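Local coordinates for putative secreted lipase (Streptomyces sp. W007, PDB 5H6B), which probably hydrolyses the ester bonds of triacylglycerols as a thermostable, secreted lipase of the alpha/beta-hydrolase superfamily, at residues A[104-109]-A[248-253]; A[114-119]-A[190-195]; A[132-137]-A[241-246]. All coordinates share one frame; numbering follows the deposited sequence.

Contact 1 (A[104-109]-A[248-253])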
ATOM      1  N   ASP A 104       5.282  -2.386  10.304  1.00 46.84           N
ATOM      2  CA  ASP A 104       3.925  -2.320   9.745  1.00 44.00           C
ATOM      3  C   ASP A 104       4.004  -1.744   8.321  1.00 44.35           C
ATOM      4  O   ASP A 104       4.788  -0.833   8.069  1.00 41.93           O
ATOM      5  CB  ASP A 104       3.002  -1.495  10.639  1.00 43.98           C
ATOM      6  CG  ASP A 104       2.634  -2.224  11.938  1.00 47.12           C
ATOM      7  OD1 ASP A 104       2.460  -3.462  11.924  1.00 46.38           O
ATOM      8  OD2 ASP A 104       2.512  -1.566  12.988  1.00 48.72           O
ATOM      9  N   LEU A 105       3.216  -2.303   7.401  1.00 44.89           N
ATOM     10  CA  LEU A 105       3.219  -1.911   5.988  1.00 44.23           C
ATOM     11  C   LEU A 105       1.916  -1.223   5.620  1.00 42.19           C
ATOM     12  O   LEU A 105       0.844  -1.720   5.955  1.00 38.81           O
ATOM     13  CB  LEU A 105       3.430  -3.136   5.087  1.00 46.27           C
ATOM     14  CG  LEU A 105       4.884  -3.454   4.739  1.00 49.86           C
ATOM     15  CD1 LEU A 105       5.743  -3.563   5.981  1.00 53.44           C
ATOM     16  CD2 LEU A 105       4.972  -4.733   3.926  1.00 53.51           C
ATOM     17  N   VAL A 106       2.022  -0.069   4.954  1.00 40.38           N
ATOM     18  CA  VAL A 106       0.875   0.598   4.358  1.00 37.16           C
ATOM     19  C   VAL A 106       1.146   0.769   2.868  1.00 37.43           C
ATOM     20  O   VAL A 106       2.176   1.312   2.485  1.00 34.77           O
ATOM     21  CB  VAL A 106       0.578   1.974   4.984  1.00 35.75           C
ATOM     22  CG1 VAL A 106      -0.685   2.562   4.352  1.00 34.03           C
ATOM     23  CG2 VAL A 106       0.407   1.861   6.497  1.00 38.61           C
ATOM     24  N   GLY A 107       0.203   0.325   2.041  1.00 35.09           N
ATOM     25  CA  GLY A 107       0.360   0.385   0.602  1.00 34.87           C
ATOM     26  C   GLY A 107      -0.871   0.847  -0.157  1.00 34.00           C
ATOM     27  O   GLY A 107      -1.999   0.525   0.206  1.00 35.37           O
ATOM     28  N   HIS A 108      -0.640   1.584  -1.233  1.00 34.40           N
ATOM     29  CA  HIS A 108      -1.705   2.104  -2.085  1.00 33.54           C
ATOM     30  C   HIS A 108      -1.718   1.342  -3.390  1.00 32.61           C
ATOM     31  O   HIS A 108      -0.672   1.235  -4.050  1.00 29.61           O
ATOM     32  CB  HIS A 108      -1.465   3.595  -2.366  1.00 33.75           C
ATOM     33  CG  HIS A 108      -2.538   4.239  -3.197  1.00 34.92           C
ATOM     34  ND1 HIS A 108      -2.334   5.400  -3.912  1.00 34.83           N
ATOM     35  CD2 HIS A 108      -3.813   3.866  -3.451  1.00 33.54           C
ATOM     36  CE1 HIS A 108      -3.443   5.718  -4.550  1.00 34.02           C
ATOM     37  NE2 HIS A 108      -4.352   4.802  -4.289  1.00 32.18           N
ATOM     38  N   SER A 109      -2.897   0.824  -3.768  1.00 34.45           N
ATOM     39  CA  SER A 109      -3.115   0.266  -5.112  1.00 37.17           C
ATOM     40  C   SER A 109      -2.200  -0.941  -5.329  1.00 36.22           C
ATOM     41  O   SER A 109      -2.169  -1.813  -4.455  1.00 36.19           O
ATOM     42  CB  SER A 109      -2.926   1.360  -6.172  1.00 37.57           C
ATOM     43  OG  SER A 109      -3.341   0.889  -7.430  1.00 40.79           O
ATOM     44  N   ASN A 248      -5.834   4.283  12.762  1.00 39.20           N
ATOM     45  CA  ASN A 248      -6.537   3.318  13.630  1.00 41.12           C
ATOM     46  C   ASN A 248      -5.939   1.938  13.540  1.00 46.39           C
ATOM     47  O   ASN A 248      -5.668   1.323  14.582  1.00 47.24           O
ATOM     48  CB  ASN A 248      -8.025   3.220  13.300  1.00 37.84           C
ATOM     49  CG  ASN A 248      -8.796   4.423  13.774  1.00 37.55           C
ATOM     50  OD1 ASN A 248      -8.326   5.159  14.627  1.00 38.15           O
ATOM     51  ND2 ASN A 248      -9.988   4.626  13.236  1.00 39.27           N
ATOM     52  N   ALA A 249      -5.737   1.457  12.308  1.00 44.44           N
ATOM     53  CA  ALA A 249      -5.160   0.126  12.084  1.00 42.02           C
ATOM     54  C   ALA A 249      -3.716   0.015  12.600  1.00 44.07           C
ATOM     55  O   ALA A 249      -3.305  -1.046  13.068  1.00 45.32           O
ATOM     56  CB  ALA A 249      -5.218  -0.242  10.615  1.00 39.60           C
ATOM     57  N   LEU A 250      -2.946   1.094  12.527  1.00 44.31           N
ATOM     58  CA  LEU A 250      -1.560   1.053  13.019  1.00 44.71           C
ATOM     59  C   LEU A 250      -1.436   1.068  14.555  1.00 44.52           C
ATOM     60  O   LEU A 250      -0.377   0.741  15.087  1.00 43.37           O
ATOM     61  CB  LEU A 250      -0.745   2.203  12.425  1.00 44.73           C
ATOM     62  CG  LEU A 250      -0.486   2.162  10.914  1.00 43.69           C
ATOM     63  CD1 LEU A 250       0.181   3.456  10.467  1.00 44.05           C
ATOM     64  CD2 LEU A 250       0.355   0.963  10.513  1.00 45.93           C
ATOM     65  N   ASP A 251      -2.496   1.473  15.254  1.00 47.36           N
ATOM     66  CA  ASP A 251      -2.525   1.485  16.725  1.00 48.46           C
ATOM     67  C   ASP A 251      -3.966   1.213  17.229  1.00 46.91           C
ATOM     68  O   ASP A 251      -4.651   2.126  17.711  1.00 44.53           O
ATOM     69  CB  ASP A 251      -1.987   2.828  17.215  1.00 48.96           C
ATOM     70  CG  ASP A 251      -1.986   2.953  18.721  1.00 50.54           C
ATOM     71  OD1 ASP A 251      -2.060   1.932  19.435  1.00 50.85           O
ATOM     72  OD2 ASP A 251      -1.911   4.100  19.184  1.00 53.44           O
ATOM     73  N   PRO A 252      -4.436  -0.044  17.091  1.00 46.50           N
ATOM     74  CA  PRO A 252      -5.834  -0.382  17.422  1.00 51.50           C
ATOM     75  C   PRO A 252      -6.252  -0.075  18.874  1.00 57.36           C
ATOM     76  O   PRO A 252      -7.436   0.215  19.113  1.00 56.02           O
ATOM     77  CB  PRO A 252      -5.922  -1.884  17.121  1.00 51.06           C
ATOM     78  CG  PRO A 252      -4.769  -2.179  16.214  1.00 48.29           C
ATOM     79  CD  PRO A 252      -3.692  -1.215  16.586  1.00 46.69           C
ATOM     80  N   ALA A 253      -5.289  -0.096  19.803  1.00 58.57           N
ATOM     81  CA  ALA A 253      -5.518   0.294  21.200  1.00 61.93           C
ATOM     82  C   ALA A 253      -6.071   1.720  21.363  1.00 63.09           C
ATOM     83  O   ALA A 253      -6.951   1.934  22.186  1.00 62.22           O
ATOM     84  CB  ALA A 253      -4.235   0.122  22.009  1.00 63.22           C
TER
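L250, on the last turn of helix 240-250, reaches one strand of the central sheet with a single methyl, CD2, which settles between the side chains of D104 and V106. These two residues alternate with L105 along the strand and both direct their CB to the helix side, whereas L105 turns to the other face. D104 and L250 run alongside each other in opposite senses: the leucine comes down from the helix as the aspartate rises from the strand, and CD2 lies 3.6 Å from D104 CB, beside the methylene and not at the end of the acid. The carboxylate is farther off, with D104 OD2 at 4.1 Å from L250 CD2. V106 meets the leucine at a slant, its CG2 4.1 Å from the same CD2; this is the methyl set anti to the carbonyl carbon, while CG1 lies anti to the backbone N (chi1 -177°). In L250 a chi2 of 173° sets CD1 anti to CA; the touching methyl is the other branch, CD2. Beyond the leucine, D251 N bonds back to N248 O at 3.2 Å. Y58 and V32 also touch the L250 side chain. At the far end of the strand, G107 and S109 fit the GxSxG nucleophile elbow of alpha/beta-hydrolases. S109 has the positive phi (63°) of such a tight turn, and its OG is hydrogen-bonded to H232 NE2, consistent with a catalytic serine. Across the contact itself no hydrogen bond forms. D104 offers L250 its hydrocarbon part while its oxygens are held elsewhere, OD1 by N129 and OD2 in a salt bridge with R30, so a buried acid can sit against a leucine, its charge probably balanced by the arginine.

Contact 2 (A[114-119]-A[190-195])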
ATOM      1  N   MET A 114       1.104  -5.999  -3.850  1.00 38.17           N
ATOM      2  CA  MET A 114       2.448  -6.584  -3.986  1.00 37.92           C
ATOM      3  C   MET A 114       3.093  -7.165  -2.708  1.00 36.30           C
ATOM      4  O   MET A 114       3.753  -8.187  -2.802  1.00 35.46           O
ATOM      5  CB  MET A 114       3.406  -5.557  -4.634  1.00 39.29           C
ATOM      6  CG  MET A 114       4.884  -5.946  -4.651  1.00 39.00           C
ATOM      7  SD  MET A 114       5.739  -5.457  -3.151  1.00 39.21           S
ATOM      8  CE  MET A 114       6.312  -3.823  -3.624  1.00 41.60           C
ATOM      9  N   PRO A 115       2.958  -6.505  -1.533  1.00 35.28           N
ATOM     10  CA  PRO A 115       3.483  -7.091  -0.269  1.00 36.98           C
ATOM     11  C   PRO A 115       2.951  -8.505   0.114  1.00 41.59           C
ATOM     12  O   PRO A 115       3.621  -9.242   0.847  1.00 41.21           O
ATOM     13  CB  PRO A 115       3.059  -6.075   0.783  1.00 36.39           C
ATOM     14  CG  PRO A 115       3.012  -4.772   0.045  1.00 35.54           C
ATOM     15  CD  PRO A 115       2.542  -5.105  -1.343  1.00 35.59           C
ATOM     16  N   ASN A 116       1.775  -8.879  -0.386  1.00 40.10           N
ATOM     17  CA  ASN A 116       1.263 -10.235  -0.193  1.00 41.45           C
ATOM     18  C   ASN A 116       2.160 -11.295  -0.843  1.00 44.99           C
ATOM     19  O   ASN A 116       2.248 -12.423  -0.346  1.00 43.91           O
ATOM     20  CB  ASN A 116      -0.171 -10.337  -0.698  1.00 42.29           C
ATOM     21  CG  ASN A 116      -1.115  -9.424   0.067  1.00 42.53           C
ATOM     22  OD1 ASN A 116      -1.663  -8.462  -0.478  1.00 46.63           O
ATOM     23  ND2 ASN A 116      -1.284  -9.698   1.338  1.00 40.59           N
ATOM     24  N   TYR A 117       2.847 -10.926  -1.928  1.00 46.08           N
ATOM     25  CA  TYR A 117       3.870 -11.786  -2.518  1.00 44.47           C
ATOM     26  C   TYR A 117       5.065 -11.971  -1.563  1.00 44.64           C
ATOM     27  O   TYR A 117       5.575 -13.084  -1.382  1.00 42.26           O
ATOM     28  CB  TYR A 117       4.345 -11.211  -3.848  1.00 45.26           C
ATOM     29  CG  TYR A 117       5.101 -12.206  -4.702  1.00 45.76           C
ATOM     30  CD1 TYR A 117       6.458 -12.449  -4.493  1.00 47.67           C
ATOM     31  CD2 TYR A 117       4.454 -12.919  -5.703  1.00 46.03           C
ATOM     32  CE1 TYR A 117       7.147 -13.374  -5.258  1.00 48.33           C
ATOM     33  CE2 TYR A 117       5.141 -13.837  -6.485  1.00 47.68           C
ATOM     34  CZ  TYR A 117       6.481 -14.060  -6.253  1.00 47.86           C
ATOM     35  OH  TYR A 117       7.161 -14.956  -7.028  1.00 53.14           O
ATOM     36  N   TYR A 118       5.505 -10.867  -0.967  1.00 44.01           N
ATOM     37  CA  TYR A 118       6.589 -10.882   0.018  1.00 44.36           C
ATOM     38  C   TYR A 118       6.185 -11.704   1.244  1.00 46.95           C
ATOM     39  O   TYR A 118       6.960 -12.530   1.712  1.00 48.03           O
ATOM     40  CB  TYR A 118       6.951  -9.441   0.373  1.00 41.99           C
ATOM     41  CG  TYR A 118       7.718  -9.175   1.646  1.00 40.90           C
ATOM     42  CD1 TYR A 118       9.047  -9.577   1.797  1.00 39.70           C
ATOM     43  CD2 TYR A 118       7.146  -8.423   2.666  1.00 41.62           C
ATOM     44  CE1 TYR A 118       9.756  -9.292   2.951  1.00 37.27           C
ATOM     45  CE2 TYR A 118       7.852  -8.128   3.816  1.00 41.99           C
ATOM     46  CZ  TYR A 118       9.155  -8.574   3.957  1.00 39.62           C
ATOM     47  OH  TYR A 118       9.834  -8.258   5.104  1.00 42.03           O
ATOM     48  N   LEU A 119       4.965 -11.487   1.734  1.00 45.00           N
ATOM     49  CA  LEU A 119       4.442 -12.238   2.878  1.00 47.83           C
ATOM     50  C   LEU A 119       4.339 -13.744   2.623  1.00 49.63           C
ATOM     51  O   LEU A 119       4.642 -14.534   3.511  1.00 52.28           O
ATOM     52  CB  LEU A 119       3.058 -11.725   3.292  1.00 46.54           C
ATOM     53  CG  LEU A 119       2.991 -10.312   3.861  1.00 45.11           C
ATOM     54  CD1 LEU A 119       1.543  -9.992   4.151  1.00 44.20           C
ATOM     55  CD2 LEU A 119       3.861 -10.173   5.107  1.00 44.95           C
ATOM     56  N   VAL A 190      -0.321 -12.111  10.751  1.00 50.73           N
ATOM     57  CA  VAL A 190      -0.436 -10.747  10.204  1.00 48.36           C
ATOM     58  C   VAL A 190      -1.861 -10.204  10.311  1.00 46.80           C
ATOM     59  O   VAL A 190      -2.834 -10.912  10.020  1.00 47.52           O
ATOM     60  CB  VAL A 190       0.043 -10.695   8.726  1.00 47.86           C
ATOM     61  CG1 VAL A 190      -0.006  -9.266   8.175  1.00 48.19           C
ATOM     62  CG2 VAL A 190       1.451 -11.265   8.618  1.00 48.14           C
ATOM     63  N   ARG A 191      -1.978  -8.945  10.730  1.00 45.05           N
ATOM     64  CA  ARG A 191      -3.264  -8.257  10.767  1.00 50.38           C
ATOM     65  C   ARG A 191      -3.443  -7.409   9.505  1.00 47.54           C
ATOM     66  O   ARG A 191      -2.676  -6.490   9.239  1.00 47.20           O
ATOM     67  CB  ARG A 191      -3.397  -7.426  12.044  1.00 55.19           C
ATOM     68  CG  ARG A 191      -3.287  -8.295  13.303  1.00 63.97           C
ATOM     69  CD  ARG A 191      -4.366  -8.020  14.348  1.00 72.78           C
ATOM     70  NE  ARG A 191      -3.962  -7.015  15.336  1.00 79.16           N
ATOM     71  CZ  ARG A 191      -4.780  -6.431  16.220  1.00 84.73           C
ATOM     72  NH1 ARG A 191      -6.083  -6.718  16.266  1.00 85.58           N
ATOM     73  NH2 ARG A 191      -4.284  -5.539  17.071  1.00 87.66           N
ATOM     74  N   TYR A 192      -4.471  -7.748   8.735  1.00 44.10           N
ATOM     75  CA  TYR A 192      -4.738  -7.149   7.439  1.00 41.85           C
ATOM     76  C   TYR A 192      -5.904  -6.198   7.536  1.00 42.15           C
ATOM     77  O   TYR A 192      -6.954  -6.569   8.083  1.00 40.71           O
ATOM     78  CB  TYR A 192      -5.111  -8.227   6.428  1.00 40.50           C
ATOM     79  CG  TYR A 192      -4.029  -9.230   6.102  1.00 39.47           C
ATOM     80  CD1 TYR A 192      -3.750 -10.306   6.957  1.00 38.68           C
ATOM     81  CD2 TYR A 192      -3.313  -9.133   4.917  1.00 39.64           C
ATOM     82  CE1 TYR A 192      -2.786 -11.246   6.631  1.00 38.68           C
ATOM     83  CE2 TYR A 192      -2.358 -10.071   4.585  1.00 39.23           C
ATOM     84  CZ  TYR A 192      -2.090 -11.118   5.434  1.00 39.64           C
ATOM     85  OH  TYR A 192      -1.108 -12.007   5.068  1.00 37.05           O
ATOM     86  N   THR A 193      -5.732  -4.992   6.986  1.00 40.95           N
ATOM     87  CA  THR A 193      -6.836  -4.034   6.801  1.00 39.71           C
ATOM     88  C   THR A 193      -6.885  -3.634   5.313  1.00 39.41           C
ATOM     89  O   THR A 193      -5.852  -3.539   4.647  1.00 38.18           O
ATOM     90  CB  THR A 193      -6.664  -2.784   7.691  1.00 41.22           C
ATOM     91  OG1 THR A 193      -6.417  -3.183   9.052  1.00 41.81           O
ATOM     92  CG2 THR A 193      -7.894  -1.860   7.637  1.00 39.66           C
ATOM     93  N   VAL A 194      -8.095  -3.471   4.790  1.00 37.26           N
ATOM     94  CA  VAL A 194      -8.309  -2.990   3.437  1.00 37.36           C
ATOM     95  C   VAL A 194      -9.314  -1.845   3.524  1.00 38.60           C
ATOM     96  O   VAL A 194     -10.365  -1.971   4.158  1.00 39.63           O
ATOM     97  CB  VAL A 194      -8.839  -4.076   2.491  1.00 35.93           C
ATOM     98  CG1 VAL A 194      -9.110  -3.506   1.109  1.00 37.03           C
ATOM     99  CG2 VAL A 194      -7.864  -5.229   2.388  1.00 37.26           C
ATOM    100  N   ILE A 195      -8.956  -0.718   2.911  1.00 37.01           N
ATOM    101  CA  ILE A 195      -9.823   0.431   2.818  1.00 32.61           C
ATOM    102  C   ILE A 195     -10.047   0.632   1.325  1.00 33.06           C
ATOM    103  O   ILE A 195      -9.100   0.856   0.567  1.00 32.99           O
ATOM    104  CB  ILE A 195      -9.191   1.677   3.462  1.00 32.78           C
ATOM    105  CG1 ILE A 195      -8.771   1.390   4.907  1.00 31.51           C
ATOM    106  CG2 ILE A 195     -10.158   2.849   3.394  1.00 32.99           C
ATOM    107  CD1 ILE A 195      -7.738   2.342   5.447  1.00 32.78           C
TER
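Y192 OH lies 3.5 Å from L119 CD1, while the same oxygen accepts a hydrogen bond from the backbone N of V187. The phenol thus has its polar end satisfied beside a methyl. This is helix-on-sheet packing in the alpha/beta-hydrolase fold: helix 115-121, which lies in the crossover between strands 103-108 and 128-134, extends over 128-134 to strand 191-196. L119 and the tyrosine approach from opposite directions, and L119 CD1 stands 3.9 Å from Y192 CE2, set obliquely to the ring. N116 comes from one turn earlier in the helix. Its amide end meets the ring at the edge, crossing at a slant with the two planes only 14° apart, so the groups are nearly coplanar rather than stacked. With its CG anti to the carbonyl carbon (chi1 -64°), Y192 extends its ring from the strand to the helix. Were Y192 replaced by alanine, a gap would probably open beside L119 and N116, and the backbone N of V187 would be left without its phenolic acceptor. V128 and L131 of the intervening strand pack under L119 and N116 respectively. V190, just before strand 191-196, closes the group: its CG1 sits 3.7 Å above one face of the Y192 ring, offset toward the rim, and 4.4 Å from L119 CD1.

Contact 3 (A[132-137]-A[241-246])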
ATOM      1  N   VAL A 132      -1.693  -2.814   5.727  1.00 40.19           N
ATOM      2  CA  VAL A 132      -2.816  -1.952   5.427  1.00 36.85           C
ATOM      3  C   VAL A 132      -2.762  -1.620   3.951  1.00 36.85           C
ATOM      4  O   VAL A 132      -1.775  -1.063   3.471  1.00 37.25           O
ATOM      5  CB  VAL A 132      -2.752  -0.670   6.265  1.00 37.53           C
ATOM      6  CG1 VAL A 132      -4.010   0.164   6.074  1.00 37.00           C
ATOM      7  CG2 VAL A 132      -2.533  -1.029   7.731  1.00 37.55           C
ATOM      8  N   GLY A 133      -3.834  -1.976   3.247  1.00 37.00           N
ATOM      9  CA  GLY A 133      -3.980  -1.762   1.823  1.00 35.93           C
ATOM     10  C   GLY A 133      -5.036  -0.697   1.594  1.00 36.06           C
ATOM     11  O   GLY A 133      -6.137  -0.802   2.123  1.00 34.87           O
ATOM     12  N   ILE A 134      -4.687   0.326   0.808  1.00 33.31           N
ATOM     13  CA  ILE A 134      -5.601   1.372   0.412  1.00 33.56           C
ATOM     14  C   ILE A 134      -5.812   1.167  -1.076  1.00 32.67           C
ATOM     15  O   ILE A 134      -4.861   1.178  -1.846  1.00 32.67           O
ATOM     16  CB  ILE A 134      -5.022   2.782   0.666  1.00 33.47           C
ATOM     17  CG1 ILE A 134      -4.419   2.885   2.065  1.00 32.70           C
ATOM     18  CG2 ILE A 134      -6.107   3.834   0.495  1.00 33.79           C
ATOM     19  CD1 ILE A 134      -3.786   4.232   2.357  1.00 34.44           C
ATOM     20  N   ALA A 135      -7.062   0.936  -1.450  1.00 32.09           N
ATOM     21  CA  ALA A 135      -7.448   0.564  -2.799  1.00 33.04           C
ATOM     22  C   ALA A 135      -6.567  -0.516  -3.433  1.00 32.14           C
ATOM     23  O   ALA A 135      -6.207  -0.405  -4.595  1.00 33.74           O
ATOM     24  CB  ALA A 135      -7.533   1.801  -3.674  1.00 33.13           C
ATOM     25  N   PRO A 136      -6.225  -1.577  -2.679  1.00 34.25           N
ATOM     26  CA  PRO A 136      -5.285  -2.570  -3.221  1.00 34.57           C
ATOM     27  C   PRO A 136      -5.927  -3.487  -4.276  1.00 36.72           C
ATOM     28  O   PRO A 136      -7.055  -3.952  -4.063  1.00 35.21           O
ATOM     29  CB  PRO A 136      -4.915  -3.378  -1.988  1.00 34.89           C
ATOM     30  CG  PRO A 136      -6.163  -3.360  -1.156  1.00 34.67           C
ATOM     31  CD  PRO A 136      -6.797  -2.024  -1.392  1.00 36.03           C
ATOM     32  N   ASP A 137      -5.252  -3.740  -5.400  1.00 34.19           N
ATOM     33  CA  ASP A 137      -5.807  -4.690  -6.385  1.00 34.50           C
ATOM     34  C   ASP A 137      -5.439  -6.133  -6.063  1.00 35.05           C
ATOM     35  O   ASP A 137      -4.715  -6.799  -6.816  1.00 34.53           O
ATOM     36  CB  ASP A 137      -5.478  -4.309  -7.833  1.00 36.14           C
ATOM     37  CG  ASP A 137      -3.969  -4.221  -8.134  1.00 37.44           C
ATOM     38  OD1 ASP A 137      -3.117  -3.988  -7.241  1.00 35.91           O
ATOM     39  OD2 ASP A 137      -3.660  -4.357  -9.323  1.00 37.64           O
ATOM     40  N   ILE A 241      -9.638  11.134   5.701  1.00 37.71           N
ATOM     41  CA  ILE A 241     -10.572  10.162   6.258  1.00 38.60           C
ATOM     42  C   ILE A 241      -9.946   8.775   6.143  1.00 38.01           C
ATOM     43  O   ILE A 241      -9.795   8.072   7.151  1.00 36.67           O
ATOM     44  CB  ILE A 241     -11.957  10.249   5.578  1.00 39.76           C
ATOM     45  CG1 ILE A 241     -12.652  11.549   5.993  1.00 41.65           C
ATOM     46  CG2 ILE A 241     -12.818   9.059   5.964  1.00 41.24           C
ATOM     47  CD1 ILE A 241     -13.792  11.974   5.091  1.00 41.48           C
ATOM     48  N   ALA A 242      -9.529   8.410   4.926  1.00 34.94           N
ATOM     49  CA  ALA A 242      -8.785   7.175   4.721  1.00 34.66           C
ATOM     50  C   ALA A 242      -7.553   7.105   5.620  1.00 36.17           C
ATOM     51  O   ALA A 242      -7.319   6.082   6.265  1.00 38.22           O
ATOM     52  CB  ALA A 242      -8.397   6.993   3.271  1.00 35.03           C
ATOM     53  N   PHE A 243      -6.790   8.190   5.710  1.00 35.06           N
ATOM     54  CA  PHE A 243      -5.563   8.155   6.520  1.00 36.42           C
ATOM     55  C   PHE A 243      -5.816   8.029   8.037  1.00 36.20           C
ATOM     56  O   PHE A 243      -5.034   7.390   8.738  1.00 33.96           O
ATOM     57  CB  PHE A 243      -4.642   9.350   6.186  1.00 36.70           C
ATOM     58  CG  PHE A 243      -4.207   9.422   4.727  1.00 36.08           C
ATOM     59  CD1 PHE A 243      -4.196   8.290   3.892  1.00 36.86           C
ATOM     60  CD2 PHE A 243      -3.771  10.635   4.187  1.00 36.38           C
ATOM     61  CE1 PHE A 243      -3.779   8.379   2.558  1.00 37.87           C
ATOM     62  CE2 PHE A 243      -3.355  10.722   2.850  1.00 36.02           C
ATOM     63  CZ  PHE A 243      -3.352   9.593   2.042  1.00 35.39           C
ATOM     64  N   HIS A 244      -6.908   8.609   8.531  1.00 37.45           N
ATOM     65  CA  HIS A 244      -7.328   8.398   9.918  1.00 39.51           C
ATOM     66  C   HIS A 244      -7.577   6.928  10.192  1.00 40.00           C
ATOM     67  O   HIS A 244      -7.159   6.401  11.247  1.00 38.57           O
ATOM     68  CB  HIS A 244      -8.585   9.191  10.233  1.00 42.25           C
ATOM     69  CG  HIS A 244      -8.898   9.269  11.691  1.00 48.41           C
ATOM     70  ND1 HIS A 244      -9.758   8.388  12.318  1.00 47.62           N
ATOM     71  CD2 HIS A 244      -8.467  10.129  12.646  1.00 49.02           C
ATOM     72  CE1 HIS A 244      -9.836   8.704  13.600  1.00 49.63           C
ATOM     73  NE2 HIS A 244      -9.067   9.758  13.824  1.00 49.66           N
ATOM     74  N   GLU A 245      -8.249   6.270   9.237  1.00 37.63           N
ATOM     75  CA  GLU A 245      -8.486   4.830   9.323  1.00 37.54           C
ATOM     76  C   GLU A 245      -7.176   4.043   9.267  1.00 37.16           C
ATOM     77  O   GLU A 245      -7.027   3.058   9.966  1.00 35.75           O
ATOM     78  CB  GLU A 245      -9.476   4.368   8.252  1.00 39.25           C
ATOM     79  CG  GLU A 245     -10.077   2.996   8.499  1.00 41.92           C
ATOM     80  CD  GLU A 245     -10.960   2.927   9.753  1.00 42.16           C
ATOM     81  OE1 GLU A 245     -11.234   3.956  10.400  1.00 43.22           O
ATOM     82  OE2 GLU A 245     -11.388   1.819  10.096  1.00 44.18           O
ATOM     83  N   VAL A 246      -6.203   4.515   8.491  1.00 37.25           N
ATOM     84  CA  VAL A 246      -4.859   3.935   8.527  1.00 36.40           C
ATOM     85  C   VAL A 246      -4.228   4.066   9.924  1.00 35.90           C
ATOM     86  O   VAL A 246      -3.609   3.122  10.421  1.00 36.85           O
ATOM     87  CB  VAL A 246      -3.924   4.553   7.460  1.00 36.16           C
ATOM     88  CG1 VAL A 246      -2.502   4.014   7.591  1.00 35.52           C
ATOM     89  CG2 VAL A 246      -4.451   4.269   6.066  1.00 37.49           C
TER
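I134 CD1 is the methyl where strand and helix come together: it lies 3.8 Å from V246 CG2 and 4.2 Å from F243 CE1. The isoleucine meets both partners at about a right angle, and it reaches F243 at the edge of the ring, near the ring plane, instead of over a face. Its outstretched ethyl branch (chi2 178°) carries CD1 away from the strand and toward the helix. V246 CG2 is shared, since V132 CG1 stands 4.1 Å from it, two residues back along the strand; one valine methyl therefore bridges the two strand side chains that face the helix. All of these touches are apolar, with no hydrogen bond across. F243 points its CB away from the strand, yet its ring returns far enough to touch I134. G133, between the two strand residues, has no side chain, and a CB there would point away from the helix into P136 CG. Within the helix, V246 N bonds to A242 O at 2.9 Å, tying V246 to the turn where A242 directs its CB at the strand. In the next shell, I235 of helix 232-237 packs on both I134 and A242, while L49 and Y52 of helix 49-54 press on the F243 ring together with V48. Farther along the sheet, E245 OE2 forms a salt bridge with R217 of strand 216-220, and V246 also rests on I195 of strand 191-196. The strand and helix segments run almost antiparallel, 170° between their directions and 10.1 Å between their axes. Helix 240-250 thus lies along one face of the parallel sheet over strand 128-134, whose neighbours 103-108 and 191-196 bond to it by backbone on either side, with helices 49-54 and 232-237 packed around it.

In the fold
All three contacts are buried and lie on one parallel sheet, none at the surface. Contacts 1 and 3 use the same helix, 240-250, on one face, its final turn meeting strand 103-108 and an earlier part meeting 128-134; contact 2 brings helix 115-121 to the opposite face, over strand 191-196. Probable backbone hydrogen bonds join them through the sheet: G107 O to I134 N (2.8 Å) links contacts 1 and 3, and T193 O to G133 N (2.9 Å) links contacts 2 and 3. Contact 3 is wholly hydrocarbon, whereas contact 1 includes an acid and contact 2 a phenol and an amide among their aliphatic partners.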